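Local coordinates for protein tryptophan decarboxylase 1 (Oryza sativa subsp. japonica, PDB 6KHO) that catalyses the pyridoxal phosphate-dependent decarboxylation of L-tryptophan to tryptamine, and of 5-hydroxytryptophan to serotonin, as a homodimer, at residues F100-P105 / K470-H475; D43-V48 / H94-N99. All coordinates share one frame; numbering follows the deposited sequence.

Contact 1: F100-P105 / K470-H475; sequences FFAFFP and KAYVAH
The carbonyl oxygen of Tyr472 accepts a hydrogen bond from the amide of Phe101, N to O 3.0 Å, and this joins the loop before helix 110-122 to the chain entering strand 474-478. It belongs to a single beta bridge between Phe100 and Tyr472, the two backbones running nearly parallel, and the N-H...O angle of 140° leaves the bond somewhat bent. A water extends the link: it accepts from Ala474 N and lies 3.0 Å from Phe101 O, to which it probably donates.

Tyr472 buries the largest share of any residue in this contact. Its CG lies anti to the backbone N (chi1 -180°), as does that of Phe100, and the two side chains run side by side. The Tyr472 edge turns toward the face of Phe100 in an offset edge-to-face pair, planes at 80°, with Tyr472 CD2 3.4 Å from Phe100 CE2. Over one Tyr472 face stands Ala102 CB, a CH-pi contact 3.9 Å from the ring centroid. Phe103 completes the aromatic cluster, meeting Tyr472 obliquely, its CE2 3.6 Å from Tyr472 OH. The Phe101 ring lies apart from this cluster: Ala471 CB sits in its plane at the edge, 4.0 Å from CE2, while the ring stacks on Phe486.

Phe104, next in the chain, lines the cofactor pocket and binds serotonin, and Phe103 also packs edge-to-face on Phe127 of the second subunit. Arg485 and Ala487 add polar ties to the loop, but between these two segments, with one bent backbone bond and a water, ring packing is probably the larger share.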
loop_
_atom_site.group_PDB
_atom_site.type_symbol
_atom_site.label_atom_id
_atom_site.label_comp_id
_atom_site.label_asym_id
_atom_site.label_seq_id
_atom_site.Cartn_x
_atom_site.Cartn_y
_atom_site.Cartn_z
ATOM N N PHE A 100 -14.869 15.426 14.670
ATOM C CA PHE A 100 -13.965 14.305 14.894
ATOM C C PHE A 100 -12.706 14.843 15.569
ATOM O O PHE A 100 -11.994 15.663 14.981
ATOM C CB PHE A 100 -13.643 13.629 13.557
ATOM C CG PHE A 100 -12.768 12.419 13.668
ATOM C CD1 PHE A 100 -11.389 12.547 13.772
ATOM C CD2 PHE A 100 -13.319 11.149 13.632
ATOM C CE1 PHE A 100 -10.571 11.423 13.857
ATOM C CE2 PHE A 100 -12.515 10.024 13.703
ATOM C CZ PHE A 100 -11.129 10.164 13.832
ATOM N N PHE A 101 -12.447 14.413 16.809
ATOM C CA PHE A 101 -11.335 14.933 17.608
ATOM C C PHE A 101 -10.339 13.854 18.023
ATOM O O PHE A 101 -9.513 14.104 18.906
ATOM C CB PHE A 101 -11.850 15.636 18.875
ATOM C CG PHE A 101 -12.860 16.725 18.616
ATOM C CD1 PHE A 101 -12.503 17.885 17.945
ATOM C CD2 PHE A 101 -14.159 16.600 19.071
ATOM C CE1 PHE A 101 -13.431 18.891 17.715
ATOM C CE2 PHE A 101 -15.090 17.609 18.848
ATOM C CZ PHE A 101 -14.722 18.755 18.176
ATOM N N ALA A 102 -10.398 12.667 17.427
ATOM C CA ALA A 102 -9.632 11.512 17.865
ATOM C C ALA A 102 -8.359 11.312 17.033
ATOM O O ALA A 102 -8.212 11.847 15.928
ATOM C CB ALA A 102 -10.508 10.259 17.800
ATOM N N PHE A 103 -7.434 10.524 17.591
ATOM C CA PHE A 103 -6.208 10.073 16.910
ATOM C C PHE A 103 -5.478 11.297 16.356
ATOM O O PHE A 103 -5.183 12.224 17.123
ATOM C CB PHE A 103 -6.610 9.007 15.896
ATOM C CG PHE A 103 -7.519 7.952 16.477
ATOM C CD1 PHE A 103 -7.098 7.180 17.549
ATOM C CD2 PHE A 103 -8.798 7.755 15.981
ATOM C CE1 PHE A 103 -7.933 6.223 18.110
ATOM C CE2 PHE A 103 -9.640 6.795 16.533
ATOM C CZ PHE A 103 -9.205 6.030 17.597
ATOM N N PHE A 104 -5.142 11.337 15.067
ATOM C CA PHE A 104 -4.818 12.584 14.391
ATOM C C PHE A 104 -5.733 12.718 13.178
ATOM O O PHE A 104 -6.110 11.712 12.580
ATOM C CB PHE A 104 -3.353 12.647 13.942
ATOM C CG PHE A 104 -2.367 12.614 15.078
ATOM C CD1 PHE A 104 -2.330 13.639 16.021
ATOM C CD2 PHE A 104 -1.483 11.557 15.208
ATOM C CE1 PHE A 104 -1.415 13.605 17.059
ATOM C CE2 PHE A 104 -0.565 11.518 16.258
ATOM C CZ PHE A 104 -0.544 12.539 17.184
ATOM N N PRO A 105 -6.145 13.930 12.817
ATOM C CA PRO A 105 -7.064 14.071 11.682
ATOM C C PRO A 105 -6.426 13.588 10.388
ATOM O O PRO A 105 -5.204 13.610 10.223
ATOM C CB PRO A 105 -7.356 15.576 11.643
ATOM C CG PRO A 105 -6.268 16.202 12.387
ATOM C CD PRO A 105 -5.837 15.223 13.442
ATOM N N LYS A 470 -22.032 14.762 18.815
ATOM C CA LYS A 470 -21.396 16.029 18.487
ATOM C C LYS A 470 -19.911 16.036 18.838
ATOM O O LYS A 470 -19.286 17.102 18.865
ATOM C CB LYS A 470 -22.120 17.180 19.192
ATOM C CG LYS A 470 -23.612 17.291 18.818
ATOM C CD LYS A 470 -23.880 18.467 17.878
ATOM C CE LYS A 470 -23.603 18.103 16.426
ATOM N NZ LYS A 470 -23.989 19.196 15.471
ATOM N N ALA A 471 -19.340 14.867 19.105
ATOM C CA ALA A 471 -17.917 14.729 19.372
ATOM C C ALA A 471 -17.517 13.283 19.144
ATOM O O ALA A 471 -18.348 12.375 19.224
ATOM C CB ALA A 471 -17.558 15.152 20.800
ATOM N N TYR A 472 -16.242 13.088 18.821
ATOM C CA TYR A 472 -15.584 11.798 18.973
ATOM C C TYR A 472 -14.266 12.078 19.672
ATOM O O TYR A 472 -13.378 12.718 19.098
ATOM C CB TYR A 472 -15.354 11.103 17.643
ATOM C CG TYR A 472 -14.674 9.757 17.756
ATOM C CD1 TYR A 472 -14.643 9.055 18.966
ATOM C CD2 TYR A 472 -14.046 9.189 16.655
ATOM C CE1 TYR A 472 -14.013 7.820 19.062
ATOM C CE2 TYR A 472 -13.423 7.963 16.739
ATOM C CZ TYR A 472 -13.406 7.282 17.942
ATOM O OH TYR A 472 -12.786 6.061 18.013
ATOM N N VAL A 473 -14.160 11.625 20.915
ATOM C CA VAL A 473 -12.980 11.805 21.744
ATOM C C VAL A 473 -12.486 10.421 22.128
ATOM O O VAL A 473 -13.287 9.533 22.442
ATOM C CB VAL A 473 -13.301 12.652 22.994
ATOM C CG1 VAL A 473 -12.104 12.739 23.915
ATOM C CG2 VAL A 473 -13.748 14.034 22.578
ATOM N N ALA A 474 -11.176 10.218 22.062
ATOM C CA ALA A 474 -10.596 8.972 22.533
ATOM C C ALA A 474 -9.483 9.300 23.517
ATOM O O ALA A 474 -9.059 10.452 23.657
ATOM C CB ALA A 474 -10.097 8.105 21.373
ATOM N N HIS A 475 -9.019 8.284 24.227
ATOM C CA HIS A 475 -8.200 8.527 25.400
ATOM C C HIS A 475 -6.809 7.944 25.218
ATOM O O HIS A 475 -6.511 7.247 24.244
ATOM C CB HIS A 475 -8.846 7.932 26.660
ATOM C CG HIS A 475 -8.651 6.454 26.791
ATOM N ND1 HIS A 475 -9.437 5.538 26.127
ATOM C CD2 HIS A 475 -7.746 5.731 27.497
ATOM C CE1 HIS A 475 -9.032 4.316 26.420
ATOM N NE2 HIS A 475 -8.008 4.405 27.252
HETATM O O HOH W 1 -9.530 12.182 21.195
#

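Contact 2: D43-V48 / H94-N99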
loop_
_atom_site.group_PDB
_atom_site.type_symbol
_atom_site.label_atom_id
_atom_site.label_comp_id
_atom_site.label_asym_id
_atom_site.label_seq_id
_atom_site.Cartn_x
_atom_site.Cartn_y
_atom_site.Cartn_z
ATOM N N ASP A 43 -22.714 16.514 -1.342
ATOM C CA ASP A 43 -23.744 16.342 -0.322
ATOM C C ASP A 43 -23.140 15.877 0.993
ATOM O O ASP A 43 -23.579 16.286 2.075
ATOM C CB ASP A 43 -24.778 15.322 -0.782
ATOM C CG ASP A 43 -25.577 15.798 -1.963
ATOM O OD1 ASP A 43 -25.524 17.017 -2.255
ATOM O OD2 ASP A 43 -26.250 14.949 -2.599
ATOM N N TYR A 44 -22.159 14.980 0.913
ATOM C CA TYR A 44 -21.560 14.434 2.122
ATOM C C TYR A 44 -20.891 15.530 2.941
ATOM O O TYR A 44 -21.103 15.628 4.151
ATOM C CB TYR A 44 -20.565 13.335 1.763
ATOM C CG TYR A 44 -19.871 12.753 2.982
ATOM C CD1 TYR A 44 -20.552 11.891 3.846
ATOM C CD2 TYR A 44 -18.549 13.073 3.275
ATOM C CE1 TYR A 44 -19.925 11.354 4.961
ATOM C CE2 TYR A 44 -17.907 12.534 4.397
ATOM C CZ TYR A 44 -18.603 11.682 5.232
ATOM O OH TYR A 44 -17.985 11.149 6.338
ATOM N N TYR A 45 -20.089 16.383 2.298
ATOM C CA TYR A 45 -19.427 17.436 3.056
ATOM C C TYR A 45 -20.437 18.428 3.626
ATOM O O TYR A 45 -20.244 18.954 4.725
ATOM C CB TYR A 45 -18.408 18.166 2.187
ATOM C CG TYR A 45 -17.164 17.359 1.852
ATOM C CD1 TYR A 45 -16.687 16.372 2.705
ATOM C CD2 TYR A 45 -16.470 17.597 0.673
ATOM C CE1 TYR A 45 -15.543 15.637 2.381
ATOM C CE2 TYR A 45 -15.334 16.885 0.347
ATOM C CZ TYR A 45 -14.871 15.905 1.194
ATOM O OH TYR A 45 -13.723 15.201 0.836
ATOM N N LYS A 46 -21.509 18.717 2.890
ATOM C CA LYS A 46 -22.489 19.669 3.407
ATOM C C LYS A 46 -23.288 19.087 4.568
ATOM O O LYS A 46 -23.784 19.838 5.416
ATOM C CB LYS A 46 -23.431 20.111 2.283
ATOM C CG LYS A 46 -22.775 21.056 1.289
ATOM C CD LYS A 46 -23.714 21.368 0.128
ATOM C CE LYS A 46 -22.981 22.042 -1.018
ATOM N NZ LYS A 46 -23.801 21.982 -2.273
ATOM N N SER A 47 -23.442 17.768 4.624
ATOM C CA SER A 47 -24.303 17.159 5.622
ATOM C C SER A 47 -23.566 16.403 6.728
ATOM O O SER A 47 -24.220 15.978 7.685
ATOM C CB SER A 47 -25.301 16.218 4.935
ATOM O OG SER A 47 -24.664 15.061 4.417
ATOM N N VAL A 48 -22.234 16.242 6.653
ATOM C CA VAL A 48 -21.561 15.333 7.591
ATOM C C VAL A 48 -21.662 15.843 9.029
ATOM O O VAL A 48 -21.838 15.051 9.968
ATOM C CB VAL A 48 -20.092 15.088 7.185
ATOM C CG1 VAL A 48 -19.258 16.368 7.239
ATOM C CG2 VAL A 48 -19.471 14.013 8.087
ATOM N N HIS A 94 -17.204 9.172 11.102
ATOM C CA HIS A 94 -16.967 10.261 10.149
ATOM C C HIS A 94 -15.667 10.984 10.483
ATOM O O HIS A 94 -15.640 11.991 11.195
ATOM C CB HIS A 94 -18.169 11.190 10.104
ATOM C CG HIS A 94 -19.398 10.506 9.588
ATOM N ND1 HIS A 94 -19.552 10.162 8.259
ATOM C CD2 HIS A 94 -20.496 10.036 10.231
ATOM C CE1 HIS A 94 -20.708 9.537 8.103
ATOM N NE2 HIS A 94 -21.298 9.443 9.285
ATOM N N TRP A 95 -14.572 10.459 9.928
ATOM C CA TRP A 95 -13.280 11.129 10.038
ATOM C C TRP A 95 -13.325 12.549 9.482
ATOM O O TRP A 95 -12.607 13.426 9.972
ATOM C CB TRP A 95 -12.215 10.308 9.311
ATOM C CG TRP A 95 -11.766 9.124 10.083
ATOM C CD1 TRP A 95 -12.450 7.963 10.273
ATOM C CD2 TRP A 95 -10.521 8.979 10.782
ATOM N NE1 TRP A 95 -11.712 7.103 11.051
ATOM C CE2 TRP A 95 -10.522 7.699 11.371
ATOM C CE3 TRP A 95 -9.404 9.801 10.954
ATOM C CZ2 TRP A 95 -9.447 7.222 12.132
ATOM C CZ3 TRP A 95 -8.340 9.326 11.716
ATOM C CH2 TRP A 95 -8.375 8.056 12.300
ATOM N N ALA A 96 -14.174 12.800 8.477
ATOM C CA ALA A 96 -14.274 14.122 7.874
ATOM C C ALA A 96 -15.103 15.092 8.703
ATOM O O ALA A 96 -15.135 16.284 8.381
ATOM C CB ALA A 96 -14.882 14.026 6.461
ATOM N N SER A 97 -15.776 14.623 9.744
ATOM C CA SER A 97 -16.630 15.519 10.507
ATOM C C SER A 97 -15.801 16.618 11.164
ATOM O O SER A 97 -14.706 16.353 11.663
ATOM C CB SER A 97 -17.404 14.754 11.579
ATOM O OG SER A 97 -18.149 15.663 12.377
ATOM N N PRO A 98 -16.302 17.857 11.212
ATOM C CA PRO A 98 -15.616 18.887 12.010
ATOM C C PRO A 98 -15.597 18.582 13.498
ATOM O O PRO A 98 -14.862 19.245 14.234
ATOM C CB PRO A 98 -16.420 20.163 11.718
ATOM C CG PRO A 98 -17.746 19.682 11.305
ATOM C CD PRO A 98 -17.535 18.371 10.590
ATOM N N ASN A 99 -16.364 17.596 13.955
ATOM C CA ASN A 99 -16.411 17.204 15.357
ATOM C C ASN A 99 -15.650 15.911 15.634
ATOM O O ASN A 99 -15.796 15.335 16.716
ATOM C CB ASN A 99 -17.877 17.078 15.809
ATOM C CG ASN A 99 -18.624 18.396 15.719
ATOM O OD1 ASN A 99 -18.041 19.463 15.957
ATOM N ND2 ASN A 99 -19.914 18.340 15.350
HETATM O O HOH W 2 -15.357 10.574 6.956
HETATM O O HOH W 3 -20.431 14.187 12.176
#
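The C-terminal part of helix 27-47 packs against a type I beta turn, His94 to Ser97, in the N-terminal part of this group II decarboxylase, away from the annotated sites. Tyr44 reaches across from the helix, and its OH shares a hydrogen bond of 2.7 Å with His94 ND1, in which either could be the donor. The hydroxyl lies in the plane of the imidazole at its edge; the two rings meet rim to rim, their planes 43° apart. A water 2.8 Å from Tyr44 OH also accepts from Ala96 N, tying the same phenol to the backbone of the turn.

Beside this polar group the packing is apolar. Ala96 CB sits at the edge of the Tyr44 ring, 4.0 Å from CE2. Replacing Tyr44 by a phenylalanine would probably leave His94 ND1 and the water without their common hydroxyl partner, and the imidazole freer to turn.

Val48 points its side chain at the turn. Its CG2, anti to the backbone N, lies 3.7 Å from His94 CB and touches Ser97 too, whereas CG1 makes a looser contact with Pro98 CD, 4.3 Å. The Val48 and His94 side chains pass alongside one another, pointing opposite ways. Tyr45 adds a looser touch on Ala96 CB, but its hydroxyl bonds Ala121 O of the second subunit, and Ala96 packs on Met122 of that subunit, which places the contact at the dimer interface.

Ser97 OG, anti to its own backbone N (chi1 175°), forms an ST turn by accepting from Asn99 N at 3.1 Å, and a water 2.7 Å from that same OG also lies 2.8 Å from Val48 O, to which it probably donates.

Contacts 1 and 2 have their centres 14 Å apart, and they follow in series: contact 2 is complete along the chain before the first residue of contact 1. Both use the loop between helices 77-88 and 110-122, whose residues 94-99 meet helix 27-47 and whose residues 100-105 meet the chain leading into strand 474-478, at one edge of the four-stranded antiparallel sheet within this chain. They touch directly, through a probable hydrogen bond from Tyr472 N to Asn99 O, 3.1 Å, and through Trp95 packing on Phe100. One continuous loop thus joins the N-terminal helix to the C-terminal sheet; its later residues, through Phe104, reach the cofactor pocket, and both contacts also reach the second subunit.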